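Local coordinates for aminoglycoside N(6')acetyltransferase (Legionella pneumophila subsp. pneumophila, PDB 3F5B), which probably transfers an acetyl group from acetyl-CoA to an amino group of an acceptor, perhaps the 6'-amine of an aminoglycoside, at residues V130-I136 with V163-K169; Q24-V28 with W67-D71; H117-L121 with L175-R179; L29-H33 with L46-I50. One frame throughout, in Å; residues are numbered along the deposited sequence.

Contact 1 of 4, residues V130-I136 with V163-K169; sequences VLINPEI and VPHYKMK. With CHX (cyclohexane), chain D.
Strand 130-132 runs antiparallel to strand 164-169, axes 4.8 Å apart and directions 158° apart. In the GNAT fold this pairing ties the strand beside the V-shaped split of the sheet to the last strand of the chain. I132 and M168 form a hydrogen-bonded pair, I132 N reaching M168 O at 3.0 Å. Beyond the strand end, P134, with no N-H to give, pairs through its O alone, accepting Y166 N at 2.9 Å, and I136 N meets P164 O almost straight, at 173°. Beta-branched I132 suits an inner strand: its CG2 lies on M168 CB, while CG1 and CD1 turn to the bound cyclohexane, whose pocket P134 also lines. M168, a selenomethionine, brings SE against the CG-CD side of the proline ring, 3.7 Å from P134 CG. With CG1 beside its backbone N (chi1 -64°), I136 lays this carbon over the centre of the Y166 ring, a CH-pi contact 3.6 Å from the centroid. E135 CA covers a face of the H165 ring nearer its rim, and H161 O holds H165 NE2. Y166 O is buried without a hydrogen bond; N133 CA offers it a CA-H...O contact at 3.3 Å.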
loop_
_atom_site.group_PDB
_atom_site.type_symbol
_atom_site.label_atom_id
_atom_site.label_comp_id
_atom_site.label_asym_id
_atom_site.label_seq_id
_atom_site.Cartn_x
_atom_site.Cartn_y
_atom_site.Cartn_z
ATOM N N VAL A 130 2.253 -2.719 -10.179
ATOM C CA VAL A 130 1.862 -2.005 -8.960
ATOM C C VAL A 130 2.541 -0.639 -8.957
ATOM O O VAL A 130 3.720 -0.522 -9.288
ATOM C CB VAL A 130 2.251 -2.760 -7.626
ATOM C CG1 VAL A 130 1.820 -1.934 -6.384
ATOM C CG2 VAL A 130 1.622 -4.147 -7.593
ATOM N N LEU A 131 1.789 0.388 -8.576
ATOM C CA LEU A 131 2.333 1.732 -8.450
ATOM C C LEU A 131 2.249 2.170 -7.008
ATOM O O LEU A 131 1.249 1.914 -6.334
ATOM C CB LEU A 131 1.563 2.717 -9.328
ATOM C CG LEU A 131 1.509 2.388 -10.822
ATOM C CD1 LEU A 131 0.476 3.280 -11.504
ATOM C CD2 LEU A 131 2.888 2.533 -11.466
ATOM N N ILE A 132 3.311 2.836 -6.549
ATOM C CA ILE A 132 3.343 3.486 -5.236
ATOM C C ILE A 132 3.929 4.893 -5.339
ATOM O O ILE A 132 4.808 5.147 -6.177
ATOM C CB ILE A 132 4.066 2.603 -4.182
ATOM C CG1 ILE A 132 3.647 3.001 -2.771
ATOM C CG2 ILE A 132 5.580 2.582 -4.384
ATOM C CD1 ILE A 132 3.744 1.796 -1.738
ATOM N N ASN A 133 3.440 5.802 -4.493
ATOM C CA ASN A 133 3.664 7.240 -4.728
ATOM C C ASN A 133 4.141 8.025 -3.498
ATOM O O ASN A 133 3.430 8.907 -3.038
ATOM C CB ASN A 133 2.366 7.858 -5.256
ATOM C CG ASN A 133 1.999 7.336 -6.640
ATOM O OD1 ASN A 133 2.603 7.725 -7.629
ATOM N ND2 ASN A 133 1.022 6.429 -6.702
ATOM N N PRO A 134 5.335 7.704 -2.949
ATOM C CA PRO A 134 5.697 8.405 -1.710
ATOM C C PRO A 134 6.195 9.821 -1.936
ATOM O O PRO A 134 6.663 10.157 -3.036
ATOM C CB PRO A 134 6.832 7.545 -1.151
ATOM C CG PRO A 134 7.527 7.066 -2.412
ATOM C CD PRO A 134 6.355 6.694 -3.305
ATOM N N GLU A 135 6.040 10.653 -0.904
ATOM C CA GLU A 135 6.658 11.981 -0.839
ATOM C C GLU A 135 8.181 11.808 -0.886
ATOM O O GLU A 135 8.727 10.953 -0.188
ATOM C CB GLU A 135 6.247 12.628 0.485
ATOM C CG GLU A 135 6.708 14.048 0.654
ATOM C CD GLU A 135 6.193 14.672 1.933
ATOM O OE1 GLU A 135 5.340 14.085 2.617
ATOM O OE2 GLU A 135 6.632 15.793 2.235
ATOM N N ILE A 136 8.865 12.597 -1.699
ATOM C CA ILE A 136 10.295 12.395 -1.901
ATOM C C ILE A 136 11.042 12.529 -0.554
ATOM O O ILE A 136 11.980 11.757 -0.271
ATOM C CB ILE A 136 10.887 13.315 -3.038
ATOM C CG1 ILE A 136 10.276 12.968 -4.404
ATOM C CG2 ILE A 136 12.417 13.218 -3.091
ATOM C CD1 ILE A 136 10.886 13.730 -5.574
ATOM N N VAL A 163 3.822 18.992 -2.678
ATOM C CA VAL A 163 5.259 18.910 -2.538
ATOM C C VAL A 163 5.732 17.802 -3.500
ATOM O O VAL A 163 4.912 17.031 -4.025
ATOM C CB VAL A 163 5.648 18.558 -1.072
ATOM C CG1 VAL A 163 5.159 19.672 -0.123
ATOM C CG2 VAL A 163 5.062 17.228 -0.661
ATOM N N PRO A 164 7.050 17.714 -3.750
ATOM C CA PRO A 164 7.475 16.649 -4.661
ATOM C C PRO A 164 7.254 15.228 -4.144
ATOM O O PRO A 164 7.467 14.945 -2.946
ATOM C CB PRO A 164 8.968 16.962 -4.895
ATOM C CG PRO A 164 9.063 18.461 -4.645
ATOM C CD PRO A 164 8.158 18.632 -3.438
ATOM N N HIS A 165 6.817 14.352 -5.055
ATOM C CA HIS A 165 6.590 12.931 -4.800
ATOM C C HIS A 165 7.207 12.145 -5.963
ATOM O O HIS A 165 7.376 12.680 -7.062
ATOM C CB HIS A 165 5.084 12.585 -4.746
ATOM C CG HIS A 165 4.351 13.184 -3.595
ATOM N ND1 HIS A 165 3.721 12.421 -2.627
ATOM C CD2 HIS A 165 4.121 14.474 -3.264
ATOM C CE1 HIS A 165 3.143 13.222 -1.746
ATOM N NE2 HIS A 165 3.365 14.470 -2.120
ATOM N N TYR A 166 7.539 10.886 -5.727
ATOM C CA TYR A 166 7.983 9.999 -6.791
ATOM C C TYR A 166 6.792 9.168 -7.263
ATOM O O TYR A 166 5.938 8.828 -6.474
ATOM C CB TYR A 166 9.022 9.011 -6.265
ATOM C CG TYR A 166 10.423 9.576 -6.063
ATOM C CD1 TYR A 166 11.050 10.306 -7.071
ATOM C CD2 TYR A 166 11.125 9.335 -4.875
ATOM C CE1 TYR A 166 12.362 10.811 -6.905
ATOM C CE2 TYR A 166 12.451 9.830 -4.677
ATOM C CZ TYR A 166 13.045 10.558 -5.700
ATOM O OH TYR A 166 14.297 11.044 -5.534
ATOM N N LYS A 167 6.772 8.828 -8.544
ATOM C CA LYS A 167 5.922 7.772 -9.033
ATOM C C LYS A 167 6.849 6.565 -9.149
ATOM O O LYS A 167 7.914 6.666 -9.776
ATOM C CB LYS A 167 5.362 8.162 -10.394
ATOM C CG LYS A 167 3.910 7.773 -10.580
ATOM C CD LYS A 167 3.430 7.944 -12.022
ATOM C CE LYS A 167 2.130 7.189 -12.229
ATOM N NZ LYS A 167 2.144 6.496 -13.571
HETATM N N MSE A 168 6.478 5.445 -8.521
HETATM C CA MSE A 168 7.339 4.252 -8.506
HETATM C C MSE A 168 6.541 3.067 -9.005
HETATM O O MSE A 168 5.339 3.005 -8.779
HETATM C CB MSE A 168 7.870 3.981 -7.095
HETATM C CG MSE A 168 8.622 5.179 -6.507
HETATM SE SE MSE A 168 9.394 4.921 -4.762
HETATM C CE MSE A 168 10.767 3.690 -5.255
ATOM N N LYS A 169 7.209 2.132 -9.671
ATOM C CA LYS A 169 6.521 1.059 -10.366
ATOM C C LYS A 169 7.215 -0.273 -10.084
ATOM O O LYS A 169 8.469 -0.337 -10.018
ATOM C CB LYS A 169 6.489 1.367 -11.877
ATOM C CG LYS A 169 5.960 0.251 -12.774
ATOM C CD LYS A 169 6.196 0.535 -14.277
ATOM C CE LYS A 169 7.578 0.089 -14.723
ATOM N NZ LYS A 169 7.980 0.466 -16.155
HETATM C C1 CHX D . 2.564 7.313 2.489
HETATM C C2 CHX D . 2.011 5.927 2.831
HETATM C C3 CHX D . 1.514 5.194 1.579
HETATM C C4 CHX D . 2.668 4.882 0.619
HETATM C C5 CHX D . 3.783 5.944 0.657
HETATM C C6 CHX D . 3.319 7.331 1.144
#

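Contact 2 of 4, residues Q24-V28 with W67-D71; sequences QHELV and WIAYD
The side-chain amide of Q24 meets the Y70 ring at its edge, near the ring plane, with the two flat groups turned 46° against each other, while the methyl CG2 of I68 lies over one face of the amide. This is helix-on-sheet packing in the GNAT fold: helix 25-31 rests on strand 65-71 by side chains alone, and the nearest CA atoms, those of V28 and I68, stay 8.5 Å apart. Q24 NE2 donates to Y70 OH at 2.6 Å, a short bond but a bent one, at 138°, and the hydroxyl sits 21° out of the amide plane. The other end of the amide is also engaged, since Q24 OE1 bonds to N21 N; this settles which end faces the tyrosine. A glutamine fits here because its long chain, bent beyond CG, carries the amide to the hydroxyl and can donate and accept at once. Beside the polar bond the packing is aliphatic, and P75 adjoins L27, I68 and Y70. With CG1 anti to the backbone N and the chain extended on through chi2, I68 carries CD1 toward the helix, where L27 comes in at about a right angle. There I68 CD1 touches L27 CD2 at 3.8 Å, with V28 CG2 farther off.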
loop_
_atom_site.group_PDB
_atom_site.type_symbol
_atom_site.label_atom_id
_atom_site.label_comp_id
_atom_site.label_asym_id
_atom_site.label_seq_id
_atom_site.Cartn_x
_atom_site.Cartn_y
_atom_site.Cartn_z
ATOM N N GLN A 24 -13.140 -3.433 12.690
ATOM C CA GLN A 24 -11.756 -2.973 12.736
ATOM C C GLN A 24 -11.667 -1.480 12.493
ATOM O O GLN A 24 -10.576 -0.928 12.444
ATOM C CB GLN A 24 -10.924 -3.722 11.698
ATOM C CG GLN A 24 -10.718 -5.191 12.023
ATOM C CD GLN A 24 -10.862 -6.098 10.816
ATOM O OE1 GLN A 24 -11.498 -5.748 9.806
ATOM N NE2 GLN A 24 -10.252 -7.283 10.906
ATOM N N HIS A 25 -12.816 -0.834 12.318
ATOM C CA HIS A 25 -12.867 0.581 11.989
ATOM C C HIS A 25 -12.124 1.475 13.012
ATOM O O HIS A 25 -11.229 2.260 12.642
ATOM C CB HIS A 25 -14.327 1.052 11.864
ATOM C CG HIS A 25 -14.488 2.323 11.078
ATOM N ND1 HIS A 25 -15.721 2.853 10.765
ATOM C CD2 HIS A 25 -13.569 3.168 10.544
ATOM C CE1 HIS A 25 -15.560 3.965 10.069
ATOM N NE2 HIS A 25 -14.262 4.179 9.919
ATOM N N GLU A 26 -12.497 1.349 14.289
ATOM C CA GLU A 26 -11.896 2.168 15.323
ATOM C C GLU A 26 -10.404 1.885 15.485
ATOM O O GLU A 26 -9.624 2.820 15.667
ATOM C CB GLU A 26 -12.679 2.063 16.640
ATOM C CG GLU A 26 -14.138 2.507 16.432
ATOM C CD GLU A 26 -14.868 2.850 17.690
ATOM O OE1 GLU A 26 -14.521 2.313 18.788
ATOM O OE2 GLU A 26 -15.806 3.659 17.574
ATOM N N LEU A 27 -10.008 0.613 15.362
ATOM C CA LEU A 27 -8.573 0.247 15.359
ATOM C C LEU A 27 -7.759 1.052 14.349
ATOM O O LEU A 27 -6.704 1.636 14.686
ATOM C CB LEU A 27 -8.378 -1.262 15.121
ATOM C CG LEU A 27 -6.942 -1.772 14.877
ATOM C CD1 LEU A 27 -6.085 -1.642 16.107
ATOM C CD2 LEU A 27 -6.930 -3.219 14.380
ATOM N N VAL A 28 -8.233 1.061 13.100
ATOM C CA VAL A 28 -7.526 1.740 12.027
ATOM C C VAL A 28 -7.620 3.259 12.210
ATOM O O VAL A 28 -6.639 3.982 11.995
ATOM C CB VAL A 28 -8.046 1.301 10.639
ATOM C CG1 VAL A 28 -7.499 2.192 9.527
ATOM C CG2 VAL A 28 -7.672 -0.182 10.395
ATOM N N TRP A 67 -7.712 -2.467 3.258
ATOM C CA TRP A 67 -7.206 -3.749 3.727
ATOM C C TRP A 67 -6.516 -3.616 5.077
ATOM O O TRP A 67 -6.052 -2.518 5.481
ATOM C CB TRP A 67 -6.142 -4.327 2.763
ATOM C CG TRP A 67 -6.525 -4.446 1.337
ATOM C CD1 TRP A 67 -6.479 -3.461 0.382
ATOM C CD2 TRP A 67 -6.979 -5.622 0.682
ATOM N NE1 TRP A 67 -6.861 -3.975 -0.856
ATOM C CE2 TRP A 67 -7.178 -5.297 -0.689
ATOM C CE3 TRP A 67 -7.230 -6.941 1.113
ATOM C CZ2 TRP A 67 -7.640 -6.235 -1.624
ATOM C CZ3 TRP A 67 -7.659 -7.875 0.170
ATOM C CH2 TRP A 67 -7.857 -7.521 -1.181
ATOM N N ILE A 68 -6.416 -4.767 5.751
ATOM C CA ILE A 68 -5.685 -4.891 7.016
ATOM C C ILE A 68 -4.753 -6.115 6.889
ATOM O O ILE A 68 -5.154 -7.149 6.340
ATOM C CB ILE A 68 -6.670 -4.937 8.253
ATOM C CG1 ILE A 68 -5.933 -4.979 9.614
ATOM C CG2 ILE A 68 -7.706 -6.074 8.165
ATOM C CD1 ILE A 68 -6.884 -4.518 10.771
ATOM N N ALA A 69 -3.522 -5.984 7.377
ATOM C CA ALA A 69 -2.539 -7.091 7.376
ATOM C C ALA A 69 -2.440 -7.649 8.773
ATOM O O ALA A 69 -2.380 -6.868 9.745
ATOM C CB ALA A 69 -1.175 -6.571 6.943
ATOM N N TYR A 70 -2.371 -8.982 8.875
ATOM C CA TYR A 70 -2.287 -9.689 10.146
ATOM C C TYR A 70 -0.997 -10.507 10.221
ATOM O O TYR A 70 -0.561 -11.058 9.215
ATOM C CB TYR A 70 -3.463 -10.667 10.294
ATOM C CG TYR A 70 -4.715 -9.994 10.779
ATOM C CD1 TYR A 70 -5.526 -9.262 9.901
ATOM C CD2 TYR A 70 -5.069 -10.053 12.118
ATOM C CE1 TYR A 70 -6.687 -8.616 10.360
ATOM C CE2 TYR A 70 -6.212 -9.418 12.588
ATOM C CZ TYR A 70 -7.011 -8.705 11.701
ATOM O OH TYR A 70 -8.137 -8.090 12.199
ATOM N N ASP A 71 -0.419 -10.577 11.422
ATOM C CA ASP A 71 0.654 -11.514 11.718
ATOM C C ASP A 71 0.010 -12.471 12.734
ATOM O O ASP A 71 -0.127 -12.128 13.907
ATOM C CB ASP A 71 1.833 -10.757 12.319
ATOM C CG ASP A 71 2.983 -11.667 12.708
ATOM O OD1 ASP A 71 3.164 -12.738 12.070
ATOM O OD2 ASP A 71 3.704 -11.290 13.647
#

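Contact 3 of 4, residues H117-L121 with L175-R179; sequences HEFIL and LKKQR
Helix 109-123, the helix whose N-terminal end in GNAT relatives faces the pyrophosphate of coenzyme A, is met near its other end by the C-terminal helix 172-178. L175 carries most of this helix-helix contact. Its two methyls divide the work: CD1 stands over the centre of the H117 ring, a CH-pi contact 3.6 Å from the centroid and 6° off the ring normal, and CD2 meets L121 CD2 tip to tip at 3.8 Å, with I120 CG2 a little farther off. The forked end of leucine suits a site that needs an aromatic face and an aliphatic neighbour served together. The imidazole offers its flat side to the methyl while H117 NE2 bonds to A148 O, which helps to fix the ring's rotation. R179, the last residue modelled, folds back over L121, bent at chi2 (86°); its CD lies 3.6 Å from L121 CD1, so the aliphatic part of the arginine covers the leucine. Its NH1 comes to the edge of the H117 ring. E118 OE2 lies 4.6 Å from R179 NH2, too far for a salt bridge; the carboxylate instead accepts bonds from R14 N, F15 N and Q114 NE2. K176 slides past L121 in the opposite direction, an extended chain that carries NZ to E173 and S125 O and leaves its CG 3.8 Å from L121 CD2.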
loop_
_atom_site.group_PDB
_atom_site.type_symbol
_atom_site.label_atom_id
_atom_site.label_comp_id
_atom_site.label_asym_id
_atom_site.label_seq_id
_atom_site.Cartn_x
_atom_site.Cartn_y
_atom_site.Cartn_z
ATOM N N HIS A 117 5.678 -7.793 -0.571
ATOM C CA HIS A 117 5.713 -8.915 -1.508
ATOM C C HIS A 117 4.593 -9.918 -1.267
ATOM O O HIS A 117 3.926 -10.363 -2.219
ATOM C CB HIS A 117 7.049 -9.634 -1.507
ATOM C CG HIS A 117 8.168 -8.817 -2.079
ATOM N ND1 HIS A 117 9.480 -9.217 -2.005
ATOM C CD2 HIS A 117 8.173 -7.610 -2.695
ATOM C CE1 HIS A 117 10.250 -8.301 -2.569
ATOM N NE2 HIS A 117 9.479 -7.321 -3.009
ATOM N N GLU A 118 4.361 -10.252 -0.008
ATOM C CA GLU A 118 3.265 -11.194 0.284
ATOM C C GLU A 118 1.887 -10.624 -0.053
ATOM O O GLU A 118 0.993 -11.344 -0.493
ATOM C CB GLU A 118 3.324 -11.629 1.746
ATOM C CG GLU A 118 4.536 -12.538 2.061
ATOM C CD GLU A 118 4.478 -13.076 3.490
ATOM O OE1 GLU A 118 3.506 -12.724 4.179
ATOM O OE2 GLU A 118 5.388 -13.832 3.930
ATOM N N PHE A 119 1.689 -9.333 0.163
ATOM C CA PHE A 119 0.403 -8.716 -0.196
ATOM C C PHE A 119 0.146 -8.779 -1.705
ATOM O O PHE A 119 -0.939 -9.211 -2.155
ATOM C CB PHE A 119 0.354 -7.291 0.308
ATOM C CG PHE A 119 -0.909 -6.543 -0.053
ATOM C CD1 PHE A 119 -2.150 -6.909 0.487
ATOM C CD2 PHE A 119 -0.850 -5.462 -0.923
ATOM C CE1 PHE A 119 -3.323 -6.200 0.151
ATOM C CE2 PHE A 119 -2.027 -4.741 -1.265
ATOM C CZ PHE A 119 -3.252 -5.110 -0.725
ATOM N N ILE A 120 1.148 -8.366 -2.482
ATOM C CA ILE A 120 1.020 -8.390 -3.942
ATOM C C ILE A 120 0.777 -9.799 -4.462
ATOM O O ILE A 120 -0.118 -9.993 -5.289
ATOM C CB ILE A 120 2.258 -7.779 -4.655
ATOM C CG1 ILE A 120 2.325 -6.295 -4.321
ATOM C CG2 ILE A 120 2.152 -7.988 -6.204
ATOM C CD1 ILE A 120 3.705 -5.657 -4.553
ATOM N N LEU A 121 1.566 -10.776 -3.994
ATOM C CA LEU A 121 1.375 -12.144 -4.412
ATOM C C LEU A 121 0.088 -12.808 -3.927
ATOM O O LEU A 121 -0.452 -13.676 -4.623
ATOM C CB LEU A 121 2.603 -13.029 -4.082
ATOM C CG LEU A 121 3.928 -12.523 -4.665
ATOM C CD1 LEU A 121 5.089 -13.303 -4.121
ATOM C CD2 LEU A 121 3.917 -12.567 -6.221
ATOM N N LEU A 175 8.779 -9.766 -10.018
ATOM C CA LEU A 175 8.687 -10.161 -8.616
ATOM C C LEU A 175 8.628 -11.683 -8.490
ATOM O O LEU A 175 9.394 -12.266 -7.733
ATOM C CB LEU A 175 7.486 -9.518 -7.910
ATOM C CG LEU A 175 7.178 -10.054 -6.493
ATOM C CD1 LEU A 175 8.402 -9.965 -5.574
ATOM C CD2 LEU A 175 5.961 -9.369 -5.831
ATOM N N LYS A 176 7.723 -12.314 -9.238
ATOM C CA LYS A 176 7.586 -13.775 -9.217
ATOM C C LYS A 176 8.862 -14.510 -9.642
ATOM O O LYS A 176 9.335 -15.413 -8.950
ATOM C CB LYS A 176 6.414 -14.212 -10.103
ATOM C CG LYS A 176 5.051 -13.705 -9.617
ATOM C CD LYS A 176 3.949 -14.271 -10.486
ATOM C CE LYS A 176 2.614 -13.630 -10.182
ATOM N NZ LYS A 176 1.555 -14.152 -11.100
ATOM N N LYS A 177 9.423 -14.116 -10.774
ATOM C CA LYS A 177 10.608 -14.783 -11.288
ATOM C C LYS A 177 11.786 -14.643 -10.321
ATOM O O LYS A 177 12.628 -15.537 -10.229
ATOM C CB LYS A 177 10.961 -14.274 -12.685
ATOM C CG LYS A 177 10.093 -14.870 -13.783
ATOM C CD LYS A 177 10.249 -14.122 -15.098
ATOM C CE LYS A 177 9.304 -14.672 -16.165
ATOM N NZ LYS A 177 9.178 -13.734 -17.328
ATOM N N GLN A 178 11.815 -13.535 -9.585
ATOM C CA GLN A 178 12.874 -13.264 -8.617
ATOM C C GLN A 178 12.510 -13.752 -7.217
ATOM O O GLN A 178 13.341 -13.718 -6.305
ATOM C CB GLN A 178 13.206 -11.771 -8.600
ATOM C CG GLN A 178 13.883 -11.291 -9.883
ATOM C CD GLN A 178 14.678 -10.005 -9.700
ATOM O OE1 GLN A 178 14.127 -8.955 -9.347
ATOM N NE2 GLN A 178 15.982 -10.080 -9.957
ATOM N N ARG A 179 11.270 -14.210 -7.062
ATOM C CA ARG A 179 10.743 -14.700 -5.781
ATOM C C ARG A 179 11.015 -16.197 -5.624
ATOM O O ARG A 179 11.740 -16.797 -6.429
ATOM C CB ARG A 179 9.243 -14.398 -5.697
ATOM C CG ARG A 179 8.499 -14.972 -4.509
ATOM C CD ARG A 179 8.550 -14.079 -3.278
ATOM N NE ARG A 179 7.998 -14.810 -2.138
ATOM C CZ ARG A 179 7.935 -14.368 -0.882
ATOM N NH1 ARG A 179 8.387 -13.163 -0.545
ATOM N NH2 ARG A 179 7.410 -15.151 0.050
#

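Contact 4 of 4, residues L29-H33 with L46-I50; sequences LGWIH and LSNTI
I32 and I50 approach at a slant, I32 CD1 resting 4.0 Å from I50 CG1, while L29 and H33 each come at I50 at about a right angle. I50 thus has neighbours along its longer branch: L29 CD2 reaches CG1, and the H33 ring turns its edge to the end methyl, H33 CE1 lying 3.6 Å from I50 CD1. The ring is held in this attitude from its own side, because H33 ND1 donates to L29 O at 2.6 Å and 178°, with the oxygen in the plane of the imidazole. A histidine just past the end of a helix can in this way return to a carbonyl of the last turn and still present carbon to a neighbour. The two helices, 25-31 and 43-57, follow the first strand of the GNAT fold, and their like in the family commonly border the acceptor side of the cleft. I32 is the first residue to leave the helix, and its CG1 sits between the backbone N and the carbonyl carbon (chi1 65°), aiming CD1 at the second helix. L46, one turn before I50, crosses I32 obliquely and puts CD1 4.0 Å from I32 CG1. The same methyl lies 3.4 Å from I32 O, a carbonyl that takes its hydrogen bond from N38 ND2. T49 spends its hydroxyl on G45 O, which leaves the methyl to the apolar side, CG2 lying 4.2 Å from I32 CD1.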
loop_
_atom_site.group_PDB
_atom_site.type_symbol
_atom_site.label_atom_id
_atom_site.label_comp_id
_atom_site.label_asym_id
_atom_site.label_seq_id
_atom_site.Cartn_x
_atom_site.Cartn_y
_atom_site.Cartn_z
ATOM N N LEU A 29 -8.786 3.753 12.626
ATOM C CA LEU A 29 -8.886 5.185 12.943
ATOM C C LEU A 29 -7.832 5.668 13.983
ATOM O O LEU A 29 -7.209 6.739 13.819
ATOM C CB LEU A 29 -10.319 5.561 13.346
ATOM C CG LEU A 29 -11.313 5.743 12.180
ATOM C CD1 LEU A 29 -12.717 5.896 12.755
ATOM C CD2 LEU A 29 -10.973 6.950 11.295
ATOM N N GLY A 30 -7.611 4.876 15.026
ATOM C CA GLY A 30 -6.595 5.211 16.019
ATOM C C GLY A 30 -5.229 5.206 15.346
ATOM O O GLY A 30 -4.438 6.149 15.507
ATOM N N TRP A 31 -4.978 4.153 14.575
ATOM C CA TRP A 31 -3.710 3.963 13.877
ATOM C C TRP A 31 -3.291 5.201 13.083
ATOM O O TRP A 31 -2.159 5.643 13.166
ATOM C CB TRP A 31 -3.809 2.795 12.901
ATOM C CG TRP A 31 -3.557 1.433 13.497
ATOM C CD1 TRP A 31 -3.138 1.139 14.779
ATOM C CD2 TRP A 31 -3.666 0.190 12.818
ATOM N NE1 TRP A 31 -2.991 -0.214 14.924
ATOM C CE2 TRP A 31 -3.287 -0.819 13.726
ATOM C CE3 TRP A 31 -4.012 -0.169 11.506
ATOM C CZ2 TRP A 31 -3.302 -2.189 13.381
ATOM C CZ3 TRP A 31 -4.015 -1.515 11.159
ATOM C CH2 TRP A 31 -3.663 -2.516 12.103
ATOM N N ILE A 32 -4.221 5.777 12.339
ATOM C CA ILE A 32 -3.847 6.834 11.411
ATOM C C ILE A 32 -3.887 8.208 12.052
ATOM O O ILE A 32 -3.773 9.230 11.355
ATOM C CB ILE A 32 -4.709 6.797 10.133
ATOM C CG1 ILE A 32 -6.193 7.110 10.459
ATOM C CG2 ILE A 32 -4.544 5.426 9.444
ATOM C CD1 ILE A 32 -7.126 7.071 9.270
ATOM N N HIS A 33 -4.058 8.228 13.370
ATOM C CA HIS A 33 -3.845 9.432 14.163
ATOM C C HIS A 33 -2.591 9.366 15.058
ATOM O O HIS A 33 -2.380 10.227 15.929
ATOM C CB HIS A 33 -5.118 9.770 14.953
ATOM C CG HIS A 33 -6.246 10.233 14.080
ATOM N ND1 HIS A 33 -7.148 9.367 13.493
ATOM C CD2 HIS A 33 -6.595 11.477 13.664
ATOM C CE1 HIS A 33 -8.005 10.057 12.762
ATOM N NE2 HIS A 33 -7.696 11.339 12.853
ATOM N N LEU A 46 -5.292 12.866 4.934
ATOM C CA LEU A 46 -5.918 12.210 6.066
ATOM C C LEU A 46 -7.442 12.284 5.978
ATOM O O LEU A 46 -8.137 11.298 6.164
ATOM C CB LEU A 46 -5.435 12.852 7.387
ATOM C CG LEU A 46 -5.909 12.268 8.726
ATOM C CD1 LEU A 46 -5.544 10.777 8.915
ATOM C CD2 LEU A 46 -5.384 13.087 9.895
ATOM N N SER A 47 -7.945 13.488 5.725
ATOM C CA SER A 47 -9.345 13.726 5.536
ATOM C C SER A 47 -9.928 12.807 4.469
ATOM O O SER A 47 -10.930 12.135 4.720
ATOM C CB SER A 47 -9.570 15.192 5.138
ATOM O OG SER A 47 -10.956 15.406 5.121
ATOM N N ASN A 48 -9.302 12.772 3.293
ATOM C CA ASN A 48 -9.729 11.877 2.211
ATOM C C ASN A 48 -9.748 10.401 2.623
ATOM O O ASN A 48 -10.679 9.669 2.267
ATOM C CB ASN A 48 -8.844 12.016 0.977
ATOM C CG ASN A 48 -8.936 13.378 0.320
ATOM O OD1 ASN A 48 -9.947 14.094 0.423
ATOM N ND2 ASN A 48 -7.877 13.734 -0.402
ATOM N N THR A 49 -8.702 9.977 3.356
ATOM C CA THR A 49 -8.593 8.631 3.891
ATOM C C THR A 49 -9.737 8.245 4.812
ATOM O O THR A 49 -10.385 7.205 4.610
ATOM C CB THR A 49 -7.222 8.426 4.537
ATOM O OG1 THR A 49 -6.251 8.559 3.502
ATOM C CG2 THR A 49 -7.073 7.016 5.112
ATOM N N ILE A 50 -10.032 9.120 5.769
ATOM C CA ILE A 50 -11.105 8.885 6.712
ATOM C C ILE A 50 -12.447 8.770 5.989
ATOM O O ILE A 50 -13.190 7.843 6.255
ATOM C CB ILE A 50 -11.136 10.002 7.799
ATOM C CG1 ILE A 50 -9.917 9.881 8.728
ATOM C CG2 ILE A 50 -12.459 10.016 8.578
ATOM C CD1 ILE A 50 -9.829 11.000 9.781
#

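How the contacts relate
Contacts 2 and 4 share helix 25-31 and have centres about 12 Å apart; I68 CD1 of contact 2 touches W31 CH2 of contact 4 at 4.0 Å. Contact 1 reaches the same sheet as contact 2, but on the other side of the chain's centre, about 24 Å away between centres. Contact 3 touches contacts 1 and 2: I120 CG1 meets V130 CG2 of contact 1 at 4.0 Å, and F119 CE1 meets W67 CD2 of contact 2 at 3.7 Å. Both of its helices adjoin the strands of contact 1 in the chain. Cyclohexane lies against contact 1, in a pocket completed by D98, L99, F100 and Y145; the side chain of T49 in contact 4 lies about 9 Å from it.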